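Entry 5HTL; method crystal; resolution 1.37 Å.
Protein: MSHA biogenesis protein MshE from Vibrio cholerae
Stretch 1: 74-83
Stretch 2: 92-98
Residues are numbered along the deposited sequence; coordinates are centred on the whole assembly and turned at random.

Stretch 1 74-83: VDIDAVPLLP
Stretch 2 (92-98) ALVIGRS

A short irregular segment can pack against a β-strand with almost no direct backbone pairing, provided that apolar side chains and water fill the gap; MshE residues 74–83 and 92–98 illustrate this. The second stretch is a strand throughout, though I95 (phi/psi -112/-8) breaks its extended run; the first is a loop with helical phi/psi at 76–78 and a 3-10 turn at 79–81, held by L81 N to A78 O at 3.1 Å. V74 faces I95 and D75 faces G96 (CA–CA 5.3 Å), so the chains set out in the same direction; then A78 lies by R97 (CA–CA 5.8 Å) and V79 by V94, the loop turning back towards the strand's start.

There, A92 meets L82 (chi1 t, chi2 p), whose CD2 lies 3.6 Å from A92 O and 4.3 Å from A92 CB. L93, also t and p, has a sideways CA-to-CB bond, yet its end comes nearer, CD1 3.9 Å from V79 CG1.

V94 is the hub. Its CB points toward the loop, and with chi1 at -177° CG1 approaches A78 CB (4.1 Å) while CG2 approaches L82 CB (3.8 Å). The CA atoms of V94 and V79 are 4.9 Å apart, but a water joins their backbones, donating to V79 O (2.8 Å) and accepting from V94 N (2.9 Å). V94 O has no conventional partner; V79 CA offers a CA-H...O contact at 3.4 Å.

I95 (chi1 p, chi2 t) supplies the one direct hydrogen bond, D75 N to I95 O, 2.8 Å and nearly straight at 171°. Alongside, the CG2 atoms of V74 and I95 touch at 3.9 Å, their CA atoms 4.6 Å apart. At G96, without a side chain, CA lies 4.2 Å from D75 CB.

R97 (chi1 t, -167°; chi2 -128°, between wells; chi3 m, -43°; chi4 -166°) points its CA-to-CB bond toward the loop, CB 3.9 Å from A78 CB; its NE passes 3.7 Å from L81 CD1, obliquely. A second water links its N (3.0 Å) to D75 OD2 (2.5 Å). S98 makes no contact with residues 74–83.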

ATOM      1  N   VAL A  74      13.933   2.615  12.376  1.00 16.26           N
ATOM      2  CA  VAL A  74      12.739   2.689  13.187  1.00 18.90           C
ATOM      3  C   VAL A  74      12.834   3.945  14.022  1.00 17.20           C
ATOM      4  O   VAL A  74      13.831   4.166  14.717  1.00 22.14           O
ATOM      5  CB  VAL A  74      12.604   1.471  14.111  1.00 19.04           C
ATOM      6  CG1 VAL A  74      11.434   1.663  15.052  1.00 18.96           C
ATOM      7  CG2 VAL A  74      12.423   0.204  13.284  1.00 15.10           C
ATOM      8  N   ASP A  75      11.815   4.785  13.917  1.00 18.95           N
ATOM      9  CA  ASP A  75      11.721   5.947  14.782  1.00 20.73           C
ATOM     10  C   ASP A  75      11.267   5.466  16.153  1.00 22.52           C
ATOM     11  O   ASP A  75      10.072   5.284  16.393  1.00 21.93           O
ATOM     12  CB  ASP A  75      10.740   6.969  14.203  1.00 19.31           C
ATOM     13  CG  ASP A  75      10.704   8.270  15.002  1.00 25.31           C
ATOM     14  OD1 ASP A  75      11.319   8.334  16.093  1.00 27.19           O
ATOM     15  OD2 ASP A  75      10.051   9.229  14.538  1.00 28.83           O
ATOM     16  N   ILE A  76      12.234   5.263  17.044  1.00 25.39           N
ATOM     17  CA  ILE A  76      11.976   4.688  18.363  1.00 25.45           C
ATOM     18  C   ILE A  76      11.043   5.577  19.207  1.00 29.51           C
ATOM     19  O   ILE A  76      10.410   5.103  20.154  1.00 30.64           O
ATOM     20  CB  ILE A  76      13.313   4.341  19.081  1.00 25.40           C
ATOM     21  CG1 ILE A  76      14.148   3.404  18.203  1.00 28.15           C
ATOM     22  CG2 ILE A  76      13.078   3.685  20.430  1.00 29.88           C
ATOM     23  CD1 ILE A  76      15.442   2.921  18.852  1.00 32.75           C
ATOM     24  N   ASP A  77      10.928   6.851  18.830  1.00 31.80           N
ATOM     25  CA  ASP A  77       9.968   7.769  19.452  1.00 40.33           C
ATOM     26  C   ASP A  77       8.546   7.601  18.927  1.00 39.44           C
ATOM     27  O   ASP A  77       7.589   8.077  19.542  1.00 43.87           O
ATOM     28  CB  ASP A  77      10.389   9.226  19.238  1.00 45.24           C
ATOM     29  CG  ASP A  77      10.799   9.912  20.525  1.00 54.42           C
ATOM     30  OD1 ASP A  77       9.997  10.709  21.054  1.00 63.30           O
ATOM     31  OD2 ASP A  77      11.921   9.653  21.010  1.00 57.07           O
ATOM     32  N   ALA A  78       8.402   6.945  17.783  1.00 25.56           N
ATOM     33  CA  ALA A  78       7.087   6.777  17.187  1.00 21.23           C
ATOM     34  C   ALA A  78       6.447   5.488  17.703  1.00 21.73           C
ATOM     35  O   ALA A  78       5.220   5.376  17.773  1.00 21.60           O
ATOM     36  CB  ALA A  78       7.194   6.745  15.670  1.00 26.96           C
ATOM     37  N   VAL A  79       7.292   4.531  18.077  1.00 22.21           N
ATOM     38  CA  VAL A  79       6.831   3.232  18.569  1.00 16.75           C
ATOM     39  C   VAL A  79       5.734   3.333  19.645  1.00 20.69           C
ATOM     40  O   VAL A  79       4.680   2.720  19.488  1.00 18.05           O
ATOM     41  CB  VAL A  79       8.003   2.346  19.063  1.00 17.21           C
ATOM     42  CG1 VAL A  79       7.485   1.101  19.765  1.00 18.98           C
ATOM     43  CG2 VAL A  79       8.922   1.981  17.905  1.00 16.12           C
ATOM     44  N   PRO A  80       5.964   4.125  20.719  1.00 22.25           N
ATOM     45  CA  PRO A  80       4.974   4.184  21.805  1.00 21.83           C
ATOM     46  C   PRO A  80       3.573   4.691  21.459  1.00 19.16           C
ATOM     47  O   PRO A  80       2.696   4.569  22.320  1.00 23.12           O
ATOM     48  CB  PRO A  80       5.618   5.146  22.819  1.00 26.43           C
ATOM     49  CG  PRO A  80       6.702   5.840  22.091  1.00 27.02           C
ATOM     50  CD  PRO A  80       7.191   4.857  21.089  1.00 24.53           C
ATOM     51  N   LEU A  81       3.367   5.266  20.283  1.00 20.41           N
ATOM     52  CA  LEU A  81       2.049   5.747  19.885  1.00 20.93           C
ATOM     53  C   LEU A  81       1.003   4.630  19.906  1.00 21.03           C
ATOM     54  O   LEU A  81      -0.188   4.873  20.118  1.00 23.64           O
ATOM     55  CB  LEU A  81       2.120   6.416  18.513  1.00 24.93           C
ATOM     56  CG  LEU A  81       3.080   7.609  18.515  1.00 28.87           C
ATOM     57  CD1 LEU A  81       3.274   8.200  17.130  1.00 32.07           C
ATOM     58  CD2 LEU A  81       2.627   8.688  19.498  1.00 31.50           C
ATOM     59  N   LEU A  82       1.458   3.402  19.677  1.00 16.56           N
ATOM     60  CA  LEU A  82       0.608   2.235  19.855  1.00 16.54           C
ATOM     61  C   LEU A  82       1.058   1.536  21.130  1.00 18.00           C
ATOM     62  O   LEU A  82       2.205   1.108  21.233  1.00 19.35           O
ATOM     63  CB  LEU A  82       0.772   1.300  18.658  1.00 16.53           C
ATOM     64  CG  LEU A  82      -0.094   0.045  18.579  1.00 15.92           C
ATOM     65  CD1 LEU A  82      -1.547   0.433  18.490  1.00 16.02           C
ATOM     66  CD2 LEU A  82       0.305  -0.784  17.368  1.00 16.83           C
ATOM     67  N   PRO A  83       0.169   1.438  22.133  1.00 16.64           N
ATOM     68  CA  PRO A  83       0.594   0.777  23.370  1.00 18.29           C
ATOM     69  C   PRO A  83       1.012  -0.671  23.117  1.00 14.85           C
ATOM     70  O   PRO A  83       0.465  -1.320  22.212  1.00 14.54           O
ATOM     71  CB  PRO A  83      -0.662   0.833  24.247  1.00 16.08           C
ATOM     72  CG  PRO A  83      -1.449   1.992  23.703  1.00 19.28           C
ATOM     73  CD  PRO A  83      -1.200   1.967  22.225  1.00 18.76           C
ATOM     74  N   ALA A  92       1.591  -5.556  15.045  1.00 10.72           N
ATOM     75  CA  ALA A  92       1.794  -4.301  14.316  1.00 10.15           C
ATOM     76  C   ALA A  92       2.751  -3.435  15.102  1.00 10.58           C
ATOM     77  O   ALA A  92       2.647  -3.347  16.320  1.00 12.08           O
ATOM     78  CB  ALA A  92       0.469  -3.584  14.144  1.00 12.21           C
ATOM     79  N   LEU A  93       3.688  -2.802  14.410  1.00 10.51           N
ATOM     80  CA  LEU A  93       4.665  -1.913  15.035  1.00 11.62           C
ATOM     81  C   LEU A  93       4.729  -0.600  14.278  1.00 10.34           C
ATOM     82  O   LEU A  93       4.960  -0.586  13.071  1.00 11.49           O
ATOM     83  CB  LEU A  93       6.052  -2.561  15.014  1.00 13.35           C
ATOM     84  CG  LEU A  93       7.213  -1.792  15.661  1.00 14.07           C
ATOM     85  CD1 LEU A  93       7.014  -1.784  17.163  1.00 14.31           C
ATOM     86  CD2 LEU A  93       8.564  -2.412  15.327  1.00 14.65           C
ATOM     87  N   VAL A  94       4.533   0.507  14.985  1.00 12.28           N
ATOM     88  CA  VAL A  94       4.697   1.828  14.394  1.00 13.10           C
ATOM     89  C   VAL A  94       6.183   2.149  14.295  1.00 14.12           C
ATOM     90  O   VAL A  94       6.879   2.221  15.313  1.00 18.02           O
ATOM     91  CB  VAL A  94       4.033   2.915  15.256  1.00 13.31           C
ATOM     92  CG1 VAL A  94       4.149   4.269  14.565  1.00 20.15           C
ATOM     93  CG2 VAL A  94       2.580   2.564  15.518  1.00 17.27           C
ATOM     94  N   ILE A  95       6.680   2.285  13.067  1.00 14.20           N
ATOM     95  CA  ILE A  95       8.111   2.500  12.843  1.00 15.05           C
ATOM     96  C   ILE A  95       8.438   3.883  12.300  1.00 15.78           C
ATOM     97  O   ILE A  95       9.603   4.256  12.202  1.00 15.98           O
ATOM     98  CB  ILE A  95       8.731   1.420  11.913  1.00 16.06           C
ATOM     99  CG1 ILE A  95       8.120   1.480  10.512  1.00 14.34           C
ATOM    100  CG2 ILE A  95       8.572   0.025  12.529  1.00 16.37           C
ATOM    101  CD1 ILE A  95       8.822   0.569   9.474  1.00 17.25           C
ATOM    102  N   GLY A  96       7.412   4.643  11.955  1.00 14.35           N
ATOM    103  CA  GLY A  96       7.627   5.995  11.479  1.00 18.72           C
ATOM    104  C   GLY A  96       6.433   6.869  11.768  1.00 18.86           C
ATOM    105  O   GLY A  96       5.294   6.395  11.741  1.00 16.86           O
ATOM    106  N   ARG A  97       6.694   8.139  12.063  1.00 18.70           N
ATOM    107  CA  ARG A  97       5.634   9.127  12.135  1.00 16.80           C
ATOM    108  C   ARG A  97       6.084  10.412  11.464  1.00 15.88           C
ATOM    109  O   ARG A  97       7.191  10.885  11.703  1.00 21.45           O
ATOM    110  CB  ARG A  97       5.250   9.432  13.579  1.00 23.32           C
ATOM    111  CG  ARG A  97       3.954  10.220  13.674  1.00 36.35           C
ATOM    112  CD  ARG A  97       4.078  11.467  14.503  1.00 46.70           C
ATOM    113  NE  ARG A  97       4.842  11.248  15.724  1.00 46.99           N
ATOM    114  CZ  ARG A  97       4.872  12.100  16.741  1.00 50.68           C
ATOM    115  NH1 ARG A  97       4.165  13.219  16.686  1.00 54.05           N
ATOM    116  NH2 ARG A  97       5.598  11.826  17.816  1.00 49.29           N
ATOM    117  N   SER A  98       5.223  10.972  10.629  1.00 15.75           N
ATOM    118  CA  SER A  98       5.508  12.251  10.000  1.00 15.41           C
ATOM    119  C   SER A  98       4.188  12.956   9.752  1.00 18.11           C
ATOM    120  O   SER A  98       3.374  12.475   8.970  1.00 22.13           O
ATOM    121  CB  SER A  98       6.226  12.020   8.675  1.00 23.70           C
ATOM    122  OG  SER A  98       6.804  13.223   8.199  1.00 21.72           O
TER
HETATM  123  O   HOH W   1       9.520   9.163  12.081  1.00 23.05           O
HETATM  124  O   HOH W   2       4.149   0.514  17.837  1.00 15.03           O